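Local coordinates for protein tryptophan synthase alpha-subunit (Pyrococcus furiosus, PDB 1GEQ) that cleaves indoleglycerol phosphate to indole and glyceraldehyde 3-phosphate as the alpha subunit of tryptophan synthase, in the last step of tryptophan biosynthesis, at residues Trp70-Phe75 with Thr81-Met86; Arg98-Glu103 with Asp110-Val115; Asp181-Ala186 with Val207-Glu212; Phe198-Arg203 with Asn215-Gly220; Val224-Glu229 with Glu236-Lys241. All coordinates share one frame; numbering follows the deposited sequence.

Interaction 1: Trp70-Phe75 with Thr81-Met86; sequences WIVKEF and TPIVLM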
# COMPACT_ATOMS: atom_id res chain seq x y z
N TRP A 70 -12.14 -11.23 3.05
CA TRP A 70 -12.01 -12.41 3.90
C TRP A 70 -10.66 -12.37 4.61
O TRP A 70 -10.56 -12.64 5.80
CB TRP A 70 -12.09 -13.68 3.04
CG TRP A 70 -11.81 -14.95 3.81
CD1 TRP A 70 -12.72 -15.72 4.48
CD2 TRP A 70 -10.54 -15.58 4.01
NE1 TRP A 70 -12.09 -16.78 5.08
CE2 TRP A 70 -10.75 -16.72 4.81
CE3 TRP A 70 -9.23 -15.28 3.58
CZ2 TRP A 70 -9.70 -17.57 5.20
CZ3 TRP A 70 -8.20 -16.12 3.96
CH2 TRP A 70 -8.44 -17.25 4.77
N ILE A 71 -9.62 -12.04 3.84
CA ILE A 71 -8.27 -11.94 4.37
C ILE A 71 -8.20 -10.97 5.54
O ILE A 71 -7.67 -11.29 6.60
CB ILE A 71 -7.28 -11.50 3.26
CG1 ILE A 71 -7.13 -12.62 2.23
CG2 ILE A 71 -5.93 -11.14 3.87
CD1 ILE A 71 -6.27 -12.25 1.03
N VAL A 72 -8.73 -9.77 5.33
CA VAL A 72 -8.73 -8.74 6.36
C VAL A 72 -9.55 -9.16 7.57
O VAL A 72 -9.13 -8.96 8.71
CB VAL A 72 -9.30 -7.40 5.82
CG1 VAL A 72 -9.44 -6.40 6.95
CG2 VAL A 72 -8.39 -6.85 4.73
N LYS A 73 -10.72 -9.74 7.32
CA LYS A 73 -11.58 -10.18 8.41
C LYS A 73 -10.82 -11.17 9.29
O LYS A 73 -10.78 -11.02 10.51
CB LYS A 73 -12.84 -10.83 7.85
CG LYS A 73 -13.96 -10.95 8.86
CD LYS A 73 -14.99 -11.98 8.42
CE LYS A 73 -14.41 -13.38 8.47
NZ LYS A 73 -14.43 -14.06 7.15
N GLU A 74 -10.23 -12.18 8.66
CA GLU A 74 -9.47 -13.19 9.39
C GLU A 74 -8.28 -12.60 10.12
O GLU A 74 -7.97 -12.99 11.25
CB GLU A 74 -8.99 -14.29 8.44
CG GLU A 74 -10.08 -15.27 8.10
CD GLU A 74 -10.53 -16.05 9.31
OE1 GLU A 74 -11.75 -16.25 9.47
OE2 GLU A 74 -9.66 -16.46 10.11
N PHE A 75 -7.61 -11.65 9.48
CA PHE A 75 -6.46 -11.00 10.07
C PHE A 75 -6.89 -10.21 11.31
O PHE A 75 -6.19 -10.19 12.32
CB PHE A 75 -5.82 -10.06 9.06
CG PHE A 75 -4.61 -9.34 9.58
CD1 PHE A 75 -3.41 -10.01 9.78
CD2 PHE A 75 -4.68 -7.98 9.87
CE1 PHE A 75 -2.29 -9.33 10.26
CE2 PHE A 75 -3.57 -7.30 10.36
CZ PHE A 75 -2.37 -7.97 10.55
N THR A 81 -3.29 -4.04 13.72
CA THR A 81 -2.41 -3.26 12.85
C THR A 81 -3.21 -2.63 11.72
O THR A 81 -3.99 -3.31 11.04
CB THR A 81 -1.30 -4.14 12.26
OG1 THR A 81 -0.56 -4.73 13.34
CG2 THR A 81 -0.34 -3.32 11.39
N PRO A 82 -3.05 -1.32 11.51
CA PRO A 82 -3.75 -0.58 10.46
C PRO A 82 -3.58 -1.25 9.10
O PRO A 82 -2.49 -1.68 8.73
CB PRO A 82 -3.09 0.80 10.52
CG PRO A 82 -2.69 0.93 11.97
CD PRO A 82 -2.13 -0.43 12.26
N ILE A 83 -4.68 -1.35 8.36
CA ILE A 83 -4.69 -1.96 7.04
C ILE A 83 -5.18 -0.95 6.01
O ILE A 83 -6.23 -0.32 6.19
CB ILE A 83 -5.66 -3.18 6.97
CG1 ILE A 83 -5.04 -4.40 7.65
CG2 ILE A 83 -6.02 -3.48 5.52
CD1 ILE A 83 -3.88 -5.01 6.89
N VAL A 84 -4.43 -0.81 4.93
CA VAL A 84 -4.81 0.09 3.85
C VAL A 84 -5.03 -0.78 2.62
O VAL A 84 -4.14 -1.51 2.20
CB VAL A 84 -3.70 1.13 3.52
CG1 VAL A 84 -4.12 1.94 2.31
CG2 VAL A 84 -3.46 2.05 4.71
N LEU A 85 -6.23 -0.72 2.07
CA LEU A 85 -6.55 -1.50 0.89
C LEU A 85 -6.13 -0.67 -0.33
O LEU A 85 -6.50 0.51 -0.44
CB LEU A 85 -8.05 -1.78 0.85
CG LEU A 85 -8.52 -3.11 0.27
CD1 LEU A 85 -7.88 -4.26 1.04
CD2 LEU A 85 -10.04 -3.20 0.36
N MET A 86 -5.35 -1.27 -1.22
CA MET A 86 -4.89 -0.58 -2.42
C MET A 86 -5.60 -1.21 -3.62
O MET A 86 -5.60 -2.43 -3.79
CB MET A 86 -3.37 -0.71 -2.56
CG MET A 86 -2.77 0.15 -3.66
SD MET A 86 -0.97 0.03 -3.72
CE MET A 86 -0.62 0.62 -5.40
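F75 and V72, one turn apart on the helix, both lean on I83, and each uses a different branch of that side chain. With CG anti to its backbone N (chi1 -180°), the ring of F75 is carried across the gap toward the strand. Its leading atom, CE2, comes to 4.2 Å from I83 CD1; the methyl approaches obliquely, aligned with neither the face nor the edge. The same CE2 lies 4.1 Å from the carbonyl oxygen T81 O, which sits at the ring edge near its plane, where the aromatic C-H bonds point. This carbonyl has a stronger partner in R76, whose NH1 donates to it.

I83 can serve two residues because it is branched at CB. Its ethyl arm lies beside the backbone N (chi1 -77°) and bends again at chi2 -70°, which turns CD1 to the ring, while CG2 faces V72. This is helix-on-strand packing in a TIM barrel: helix 65-76 precedes strand 83-87 and lies against its outer face. From the neighbouring strand 35-38, I35 touches F75 and I83, and L37 touches V72. A compact valine suits the closer part of the interface, where the V72 and I83 CA atoms are 7.9 Å apart. There V72 CG2 meets I83 CG2 at 4.2 Å as the two side chains pass in opposite directions. At the end nearer the connecting loop, T81 OG1 is hydrogen-bonded to D29.

Interaction 2: Arg98-Glu103 with Asp110-Val115; sequences RNFLAE and DGILVV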
# COMPACT_ATOMS: atom_id res chain seq x y z
N ARG A 98 -19.90 3.52 -2.66
CA ARG A 98 -20.49 3.41 -1.33
C ARG A 98 -20.53 1.96 -0.86
O ARG A 98 -20.07 1.66 0.24
CB ARG A 98 -21.90 4.00 -1.33
CG ARG A 98 -22.50 4.12 0.06
CD ARG A 98 -23.33 5.37 0.17
NE ARG A 98 -22.95 6.14 1.36
CZ ARG A 98 -22.79 7.46 1.37
NH1 ARG A 98 -22.98 8.16 0.26
NH2 ARG A 98 -22.43 8.07 2.48
N ASN A 99 -21.07 1.07 -1.68
CA ASN A 99 -21.14 -0.35 -1.33
C ASN A 99 -19.76 -0.88 -0.96
O ASN A 99 -19.60 -1.56 0.05
CB ASN A 99 -21.67 -1.19 -2.50
CG ASN A 99 -23.14 -0.95 -2.78
OD1 ASN A 99 -23.84 -0.32 -2.00
ND2 ASN A 99 -23.61 -1.47 -3.91
N PHE A 100 -18.78 -0.58 -1.80
CA PHE A 100 -17.42 -1.04 -1.59
C PHE A 100 -16.84 -0.54 -0.27
O PHE A 100 -16.43 -1.34 0.57
CB PHE A 100 -16.52 -0.58 -2.74
CG PHE A 100 -15.18 -1.27 -2.78
CD1 PHE A 100 -14.94 -2.28 -3.70
CD2 PHE A 100 -14.17 -0.93 -1.88
CE1 PHE A 100 -13.71 -2.95 -3.73
CE2 PHE A 100 -12.95 -1.59 -1.90
CZ PHE A 100 -12.72 -2.60 -2.83
N LEU A 101 -16.81 0.77 -0.10
CA LEU A 101 -16.27 1.37 1.12
C LEU A 101 -16.94 0.82 2.38
O LEU A 101 -16.28 0.58 3.39
CB LEU A 101 -16.41 2.89 1.05
CG LEU A 101 -15.62 3.57 -0.08
CD1 LEU A 101 -15.77 5.08 0.01
CD2 LEU A 101 -14.16 3.17 0.01
N ALA A 102 -18.26 0.62 2.31
CA ALA A 102 -19.02 0.11 3.44
C ALA A 102 -18.58 -1.30 3.86
O ALA A 102 -18.32 -1.56 5.04
CB ALA A 102 -20.51 0.10 3.11
N GLU A 103 -18.50 -2.20 2.89
CA GLU A 103 -18.09 -3.57 3.17
C GLU A 103 -16.63 -3.60 3.61
O GLU A 103 -16.24 -4.42 4.45
CB GLU A 103 -18.30 -4.45 1.94
CG GLU A 103 -18.19 -5.95 2.21
CD GLU A 103 -18.55 -6.79 0.99
OE1 GLU A 103 -18.62 -8.03 1.11
OE2 GLU A 103 -18.78 -6.20 -0.09
N ASP A 110 -8.91 0.08 7.41
CA ASP A 110 -8.78 1.42 7.98
C ASP A 110 -8.69 2.53 6.93
O ASP A 110 -9.30 3.59 7.08
CB ASP A 110 -7.56 1.47 8.89
CG ASP A 110 -7.61 0.41 9.96
OD1 ASP A 110 -6.84 -0.57 9.87
OD2 ASP A 110 -8.43 0.55 10.89
N GLY A 111 -7.92 2.28 5.88
CA GLY A 111 -7.77 3.29 4.85
C GLY A 111 -7.83 2.70 3.46
O GLY A 111 -7.73 1.48 3.28
N ILE A 112 -7.99 3.57 2.46
CA ILE A 112 -8.05 3.11 1.09
C ILE A 112 -7.27 4.00 0.14
O ILE A 112 -7.23 5.23 0.28
CB ILE A 112 -9.51 3.01 0.59
CG1 ILE A 112 -9.53 2.40 -0.82
CG2 ILE A 112 -10.15 4.39 0.58
CD1 ILE A 112 -10.83 1.73 -1.18
N LEU A 113 -6.64 3.35 -0.83
CA LEU A 113 -5.85 4.04 -1.84
C LEU A 113 -6.33 3.58 -3.21
O LEU A 113 -6.24 2.40 -3.55
CB LEU A 113 -4.36 3.69 -1.67
CG LEU A 113 -3.41 4.11 -2.80
CD1 LEU A 113 -3.55 5.58 -3.14
CD2 LEU A 113 -1.98 3.80 -2.37
N VAL A 114 -6.88 4.52 -3.98
CA VAL A 114 -7.36 4.22 -5.31
C VAL A 114 -6.31 4.78 -6.26
O VAL A 114 -6.20 5.99 -6.46
CB VAL A 114 -8.73 4.87 -5.58
CG1 VAL A 114 -9.27 4.42 -6.94
CG2 VAL A 114 -9.70 4.48 -4.49
N VAL A 115 -5.52 3.87 -6.83
CA VAL A 115 -4.43 4.19 -7.73
C VAL A 115 -4.76 5.12 -8.89
O VAL A 115 -4.06 6.10 -9.12
CB VAL A 115 -3.84 2.89 -8.32
CG1 VAL A 115 -2.59 3.20 -9.12
CG2 VAL A 115 -3.53 1.91 -7.20
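D110 OD1 is gripped by two groups, the backbone N-H of I83 and the guanidinium of R76, to which it forms a salt bridge. The carboxylate thereby ties the start of strand 111-114 to the neighbouring strand 83-87, two residues before I112, which meets F100 and L101 of the helix. That meeting is wholly apolar and converges on one atom, the terminal methyl of I112. The isoleucine stands nearly fully extended, CG1 anti to the backbone N (chi1 -175°) and chi2 at 156°, and this pushes CD1 outward to the helix.

Helix 97-107 and strand 111-114 are consecutive elements of the (beta/alpha)8 barrel, with the helix lying outside the strand. L101 CD2 comes to 3.8 Å from I112 CD1, the two side chains crossing at about a right angle. F100 CE2 reaches the same methyl at 4.0 Å, but obliquely to the ring. Isoleucine suits the place because its extended ethyl arm, CG1 to CD1, carries a methyl toward the helix across the 8.4 Å between the CA atoms of L101 and I112. Around them the apolar layer continues: F69 meets the F100 ring edge-to-face, L85 also touches that ring, and F125 of helix 122-132 packs on I112.

Interaction 3: Asp181-Ala186 with Val207-Glu212; sequences DLLRRA and VSLLKE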
# COMPACT_ATOMS: atom_id res chain seq x y z
N ASP A 181 13.96 14.15 -4.22
CA ASP A 181 13.46 15.50 -4.42
C ASP A 181 11.98 15.56 -4.06
O ASP A 181 11.52 16.51 -3.43
CB ASP A 181 13.65 15.96 -5.87
CG ASP A 181 13.04 17.33 -6.13
OD1 ASP A 181 11.93 17.40 -6.70
OD2 ASP A 181 13.67 18.34 -5.76
N LEU A 182 11.24 14.54 -4.48
CA LEU A 182 9.81 14.47 -4.22
C LEU A 182 9.58 14.44 -2.69
O LEU A 182 8.69 15.09 -2.18
CB LEU A 182 9.23 13.21 -4.84
CG LEU A 182 7.72 13.13 -5.14
CD1 LEU A 182 7.27 11.68 -5.02
CD2 LEU A 182 6.93 13.99 -4.21
N LEU A 183 10.39 13.65 -1.99
CA LEU A 183 10.27 13.53 -0.54
C LEU A 183 10.58 14.87 0.15
O LEU A 183 9.85 15.31 1.03
CB LEU A 183 11.23 12.45 -0.02
CG LEU A 183 11.36 12.30 1.50
CD1 LEU A 183 9.99 12.04 2.14
CD2 LEU A 183 12.31 11.15 1.78
N ARG A 184 11.67 15.52 -0.27
CA ARG A 184 12.06 16.80 0.29
C ARG A 184 10.92 17.81 0.16
O ARG A 184 10.54 18.47 1.13
CB ARG A 184 13.30 17.35 -0.42
CG ARG A 184 13.91 18.56 0.28
CD ARG A 184 14.80 19.38 -0.65
NE ARG A 184 14.02 20.16 -1.60
CZ ARG A 184 13.97 19.93 -2.91
NH1 ARG A 184 14.67 18.93 -3.44
NH2 ARG A 184 13.22 20.70 -3.69
N ARG A 185 10.39 17.92 -1.05
CA ARG A 185 9.28 18.82 -1.35
C ARG A 185 8.05 18.48 -0.52
O ARG A 185 7.40 19.37 0.04
CB ARG A 185 8.94 18.75 -2.86
CG ARG A 185 9.84 19.62 -3.74
CD ARG A 185 9.88 19.12 -5.18
NE ARG A 185 8.57 18.76 -5.69
CZ ARG A 185 8.35 17.74 -6.51
NH1 ARG A 185 9.35 16.98 -6.91
NH2 ARG A 185 7.13 17.48 -6.93
N ALA A 186 7.74 17.19 -0.43
CA ALA A 186 6.57 16.77 0.33
C ALA A 186 6.65 17.15 1.82
O ALA A 186 5.67 17.63 2.38
CB ALA A 186 6.38 15.26 0.18
N VAL A 207 17.48 3.39 5.97
CA VAL A 207 18.18 4.36 6.81
C VAL A 207 18.18 5.75 6.16
O VAL A 207 17.86 6.75 6.80
CB VAL A 207 19.63 3.92 7.08
CG1 VAL A 207 20.37 4.98 7.88
CG2 VAL A 207 19.64 2.59 7.82
N SER A 208 18.54 5.80 4.88
CA SER A 208 18.59 7.05 4.14
C SER A 208 17.22 7.74 4.06
O SER A 208 17.11 8.95 4.30
CB SER A 208 19.10 6.80 2.72
OG SER A 208 18.94 7.96 1.93
N LEU A 209 16.19 6.98 3.71
CA LEU A 209 14.86 7.55 3.58
C LEU A 209 14.30 8.08 4.90
O LEU A 209 13.69 9.14 4.94
CB LEU A 209 13.91 6.53 2.95
CG LEU A 209 14.29 6.22 1.49
CD1 LEU A 209 13.50 5.03 0.98
CD2 LEU A 209 14.05 7.45 0.63
N LEU A 210 14.52 7.35 5.99
CA LEU A 210 14.03 7.83 7.28
C LEU A 210 14.81 9.08 7.66
O LEU A 210 14.24 10.05 8.16
CB LEU A 210 14.21 6.73 8.35
CG LEU A 210 13.24 5.55 8.21
CD1 LEU A 210 13.50 4.53 9.30
CD2 LEU A 210 11.80 6.06 8.28
N LYS A 211 16.12 9.08 7.40
CA LYS A 211 16.95 10.23 7.73
C LYS A 211 16.49 11.48 6.97
O LYS A 211 16.62 12.60 7.47
CB LYS A 211 18.42 9.91 7.42
CG LYS A 211 19.40 10.95 7.93
CD LYS A 211 20.85 10.43 7.88
CE LYS A 211 21.28 10.07 6.46
NZ LYS A 211 22.73 9.68 6.40
N GLU A 212 15.95 11.28 5.78
CA GLU A 212 15.47 12.39 4.95
C GLU A 212 14.05 12.83 5.28
O GLU A 212 13.48 13.66 4.57
CB GLU A 212 15.57 12.04 3.47
CG GLU A 212 17.00 11.94 2.97
CD GLU A 212 17.70 13.29 3.00
OE1 GLU A 212 18.90 13.32 3.34
OE2 GLU A 212 17.04 14.31 2.68
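L183 points from its helix at the C-terminal end of the next one, where L209 and E212 receive it. The two helices, 177-189 and 203-211, are neighbours in the outer layer of the TIM barrel, with strand 194-197 between them in the chain. CD2 of L183 makes the nearest contacts. The CG of this leucine lies anti to the backbone N (chi1 173°), which aims the branch at the opposite helix, and CD2 takes the forward position. That methyl lies 3.8 Å from E212 CB and 4.2 Å from L209 CD2, so it rests partly on a buried leucine and partly on the aliphatic root of an exposed glutamate.

L183 and E212 cross obliquely, and L183 CD2 also comes to 3.9 Å from the carbonyl oxygen E212 O. A glutamate suits this border because its CB can pack on apolar neighbours although the residue as a whole is exposed. V196 of the strand touches both leucines from the barrel side.

Away from the contact, D181 joins R184 and R185, three and four residues further on, in a salt-bridge network, one arginine to each oxygen. R184 NH1 reaches D181 OD2 at 2.6 Å, coming from above the carboxylate plane. R185 NH1 is equally near to D181 OD1 but meets it almost along the C-O axis, with the oxygen close to the guanidinium plane and an N-H...O angle of 158°.

Interaction 4: Phe198-Arg203 with Asn215-Gly220; sequences FGVSKR and NGVVVG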
# COMPACT_ATOMS: atom_id res chain seq x y z
N PHE A 198 9.63 3.66 -2.92
CA PHE A 198 10.61 3.94 -3.94
C PHE A 198 11.40 2.72 -4.42
O PHE A 198 12.43 2.88 -5.06
CB PHE A 198 11.60 4.99 -3.41
CG PHE A 198 10.99 6.35 -3.13
CD1 PHE A 198 11.66 7.27 -2.34
CD2 PHE A 198 9.78 6.73 -3.71
CE1 PHE A 198 11.16 8.56 -2.14
CE2 PHE A 198 9.26 8.01 -3.52
CZ PHE A 198 9.95 8.93 -2.73
N GLY A 199 10.92 1.52 -4.09
CA GLY A 199 11.60 0.31 -4.53
C GLY A 199 12.78 -0.05 -3.65
O GLY A 199 13.85 -0.41 -4.15
N VAL A 200 12.58 0.05 -2.34
CA VAL A 200 13.61 -0.27 -1.37
C VAL A 200 14.01 -1.75 -1.48
O VAL A 200 13.15 -2.60 -1.67
CB VAL A 200 13.08 0.03 0.05
CG1 VAL A 200 13.94 -0.66 1.10
CG2 VAL A 200 13.06 1.54 0.27
N SER A 201 15.30 -2.03 -1.36
CA SER A 201 15.78 -3.42 -1.44
C SER A 201 16.91 -3.70 -0.46
O SER A 201 17.29 -4.85 -0.26
CB SER A 201 16.25 -3.74 -2.87
OG SER A 201 17.39 -2.97 -3.22
N LYS A 202 17.45 -2.65 0.16
CA LYS A 202 18.54 -2.83 1.12
C LYS A 202 18.48 -1.90 2.33
O LYS A 202 17.86 -0.83 2.30
CB LYS A 202 19.88 -2.67 0.40
CG LYS A 202 20.00 -1.42 -0.44
CD LYS A 202 20.85 -1.67 -1.67
CE LYS A 202 22.23 -2.18 -1.31
NZ LYS A 202 22.93 -2.71 -2.52
N ARG A 203 19.12 -2.34 3.42
CA ARG A 203 19.14 -1.60 4.68
C ARG A 203 19.46 -0.11 4.54
O ARG A 203 18.80 0.73 5.15
CB ARG A 203 20.13 -2.27 5.65
CG ARG A 203 20.28 -1.55 6.99
CD ARG A 203 18.96 -1.39 7.74
NE ARG A 203 19.16 -0.62 8.97
CZ ARG A 203 18.19 -0.08 9.69
NH1 ARG A 203 16.92 -0.21 9.31
NH2 ARG A 203 18.48 0.62 10.78
N ASN A 215 8.09 9.42 7.11
CA ASN A 215 7.49 8.93 8.35
C ASN A 215 7.39 7.41 8.28
O ASN A 215 7.48 6.72 9.31
CB ASN A 215 6.10 9.53 8.55
CG ASN A 215 6.12 11.05 8.57
OD1 ASN A 215 5.96 11.70 7.54
ND2 ASN A 215 6.32 11.62 9.75
N GLY A 216 7.23 6.89 7.07
CA GLY A 216 7.12 5.45 6.89
C GLY A 216 7.70 5.02 5.56
O GLY A 216 7.70 5.79 4.60
N VAL A 217 8.22 3.79 5.52
CA VAL A 217 8.81 3.25 4.30
C VAL A 217 8.06 1.98 3.90
O VAL A 217 7.99 1.01 4.66
CB VAL A 217 10.32 2.93 4.51
CG1 VAL A 217 10.94 2.41 3.20
CG2 VAL A 217 11.06 4.19 4.98
N VAL A 218 7.47 2.00 2.70
CA VAL A 218 6.74 0.84 2.21
C VAL A 218 7.75 -0.13 1.58
O VAL A 218 8.72 0.29 0.96
CB VAL A 218 5.68 1.26 1.15
CG1 VAL A 218 5.06 0.03 0.50
CG2 VAL A 218 4.59 2.09 1.82
N VAL A 219 7.53 -1.42 1.78
CA VAL A 219 8.41 -2.44 1.21
C VAL A 219 7.48 -3.38 0.46
O VAL A 219 6.74 -4.16 1.07
CB VAL A 219 9.19 -3.22 2.30
CG1 VAL A 219 10.16 -4.21 1.65
CG2 VAL A 219 9.97 -2.23 3.19
N GLY A 220 7.50 -3.28 -0.86
CA GLY A 220 6.63 -4.10 -1.67
C GLY A 220 7.34 -5.03 -2.63
O GLY A 220 7.34 -6.24 -2.41
O HOH W 1 9.94 0.72 -1.55
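V200 and V217 touch through one methyl each, V200 CG2 to V217 CG1 at 3.7 Å, with the side chains crossing at about a right angle. In V200 a chi1 of 163° sets CG1 anti to the backbone N, which leaves CG2 beside that N and pointing at V217, while V217 presents the methyl that is anti to its own N. Valine suits both places because its compact methyls can meet across the gap. Loop and strand come closest at V200 and V219, whose CA atoms are 6.2 Å apart.

Beside the methyl contact a water also bridges the segments. It accepts from V200 N at 2.8 Å and donates to V218 O, also at 2.8 Å, joining loop to strand where the backbones do not bond directly. Just before V200, G199 takes a positive phi (81°), a turn that glycine makes easily.

Further out, L209 and V206 of helix 203-211 cover V200, and Y10 and Y161 touch V218. The loop follows strand 194-197 of the barrel, at the strand ends that carry the active site; the V218 side chain is about 4 Å from that of E36, a proton acceptor. The methyl contact thus packs V200 on V217, while the water gives V200 N an acceptor and V218 O a donor, carrying the polar link between the two backbones.

Interaction 5: Val224-Glu229 with Glu236-Lys241; sequences VKIIGE and EFLKKK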
# COMPACT_ATOMS: atom_id res chain seq x y z
N VAL A 224 7.32 -9.10 -2.68
CA VAL A 224 6.56 -9.83 -3.69
C VAL A 224 7.48 -10.65 -4.59
O VAL A 224 7.08 -11.69 -5.11
CB VAL A 224 5.70 -8.86 -4.54
CG1 VAL A 224 4.70 -8.13 -3.63
CG2 VAL A 224 6.58 -7.87 -5.25
N LYS A 225 8.72 -10.19 -4.78
CA LYS A 225 9.67 -10.93 -5.60
C LYS A 225 9.96 -12.28 -4.94
O LYS A 225 10.11 -13.30 -5.62
CB LYS A 225 10.98 -10.15 -5.73
CG LYS A 225 12.16 -11.02 -6.13
CD LYS A 225 13.45 -10.22 -6.15
CE LYS A 225 14.67 -11.13 -6.19
NZ LYS A 225 14.77 -11.95 -4.94
N ILE A 226 10.05 -12.29 -3.62
CA ILE A 226 10.30 -13.51 -2.87
C ILE A 226 9.11 -14.43 -3.01
O ILE A 226 9.26 -15.63 -3.25
CB ILE A 226 10.57 -13.19 -1.38
CG1 ILE A 226 11.85 -12.36 -1.26
CG2 ILE A 226 10.69 -14.48 -0.57
CD1 ILE A 226 12.19 -11.93 0.15
N ILE A 227 7.91 -13.87 -2.91
CA ILE A 227 6.70 -14.68 -3.03
C ILE A 227 6.60 -15.33 -4.41
O ILE A 227 6.25 -16.50 -4.52
CB ILE A 227 5.45 -13.84 -2.74
CG1 ILE A 227 5.45 -13.43 -1.26
CG2 ILE A 227 4.18 -14.63 -3.10
CD1 ILE A 227 4.30 -12.53 -0.84
N GLY A 228 6.91 -14.58 -5.46
CA GLY A 228 6.84 -15.15 -6.80
C GLY A 228 7.85 -16.26 -6.98
O GLY A 228 7.70 -17.13 -7.84
N GLU A 229 8.89 -16.25 -6.16
CA GLU A 229 9.94 -17.25 -6.24
C GLU A 229 9.71 -18.47 -5.34
O GLU A 229 9.96 -19.60 -5.75
CB GLU A 229 11.28 -16.61 -5.90
CG GLU A 229 12.47 -17.55 -5.98
CD GLU A 229 13.74 -16.90 -5.49
OE1 GLU A 229 14.78 -17.59 -5.41
OE2 GLU A 229 13.70 -15.68 -5.19
N GLU A 236 9.11 -17.74 5.81
CA GLU A 236 10.38 -17.57 6.50
C GLU A 236 11.33 -16.60 5.80
O GLU A 236 12.05 -15.84 6.45
CB GLU A 236 11.07 -18.92 6.67
CG GLU A 236 10.12 -20.08 6.89
CD GLU A 236 9.33 -20.43 5.63
OE1 GLU A 236 8.08 -20.36 5.66
OE2 GLU A 236 9.97 -20.77 4.61
N PHE A 237 11.33 -16.61 4.47
CA PHE A 237 12.21 -15.72 3.75
C PHE A 237 11.73 -14.27 3.82
O PHE A 237 12.53 -13.34 3.74
CB PHE A 237 12.37 -16.18 2.29
CG PHE A 237 12.84 -17.60 2.16
CD1 PHE A 237 11.93 -18.65 2.00
CD2 PHE A 237 14.20 -17.91 2.24
CE1 PHE A 237 12.37 -19.97 1.93
CE2 PHE A 237 14.65 -19.23 2.17
CZ PHE A 237 13.73 -20.26 2.01
N LEU A 238 10.42 -14.08 3.95
CA LEU A 238 9.87 -12.73 4.06
C LEU A 238 10.32 -12.11 5.39
O LEU A 238 10.74 -10.95 5.43
CB LEU A 238 8.33 -12.78 4.00
CG LEU A 238 7.70 -13.20 2.67
CD1 LEU A 238 6.19 -13.37 2.83
CD2 LEU A 238 8.03 -12.17 1.59
N LYS A 239 10.25 -12.88 6.47
CA LYS A 239 10.65 -12.39 7.78
C LYS A 239 12.14 -12.04 7.76
O LYS A 239 12.54 -11.00 8.28
CB LYS A 239 10.38 -13.46 8.85
CG LYS A 239 8.95 -13.97 8.86
CD LYS A 239 8.72 -15.05 9.92
CE LYS A 239 8.75 -14.48 11.33
NZ LYS A 239 9.89 -15.03 12.13
N LYS A 240 12.94 -12.89 7.14
CA LYS A 240 14.38 -12.65 7.06
C LYS A 240 14.70 -11.38 6.27
O LYS A 240 15.63 -10.65 6.61
CB LYS A 240 15.09 -13.86 6.44
CG LYS A 240 15.25 -15.01 7.42
CD LYS A 240 16.32 -14.69 8.45
CE LYS A 240 17.71 -14.94 7.86
NZ LYS A 240 18.76 -14.09 8.49
N LYS A 241 13.93 -11.12 5.23
CA LYS A 241 14.16 -9.92 4.42
C LYS A 241 13.77 -8.66 5.20
O LYS A 241 14.49 -7.66 5.16
CB LYS A 241 13.39 -10.02 3.10
CG LYS A 241 13.41 -8.76 2.26
CD LYS A 241 14.80 -8.14 2.14
CE LYS A 241 15.57 -8.61 0.93
NZ LYS A 241 16.65 -7.63 0.58
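I226 packs against F237, L238 and K241 of the facing helix. At its root, CB lies 4.0 Å from L238 CD2. The CG2 branch, anti to the backbone N, turns to F237 and meets its CB at 3.7 Å; the phenyl ring itself leads away. CG1, beside the backbone N (chi1 -64°), carries the other arm on to CD1, which stops 3.7 Å from K241 CB and 3.9 Å from the carbonyl oxygen F237 O.

Next along the helix, I227 CG1 reaches L238 CD2 at 4.0 Å, so one leucine methyl serves both isoleucines. F24 of helix 18-28 backs I227 and L238. The segments form an antiparallel helix pair, 158° between directions and 9.7 Å between axes, on the outside of the TIM barrel after its last strand.

The lysine's aliphatic root can pack on I226 while its amine makes a weak hydrogen bond to S201 O; the helices are thus held together by carbon contacts, with charge kept to the margin.

How the interactions relate
All five contacts belong to one closed eight-stranded parallel barrel and its helical coat. Along the chain, interactions 1 and 2 come first, each between a helix and the strand that follows it; strands 83-87 and 111-114 are neighbours, and the contacts touch, with centres about 12 Å apart. Interactions 3 and 4 lie across the chain's centre from them, and their segments alternate in sequence, sharing the region around helix 203-211; L209 packs on V200 and F198. Interaction 5 comes last along the chain, its centre about 14 Å from that of interaction 4, which it touches through the weak hydrogen bond of K241 NZ to S201 O. The centres of interactions 1 and 3 are about 28 Å apart, so the contacts lie on different sides of the barrel, whereas interaction 4 lies nearest the catalytic E36.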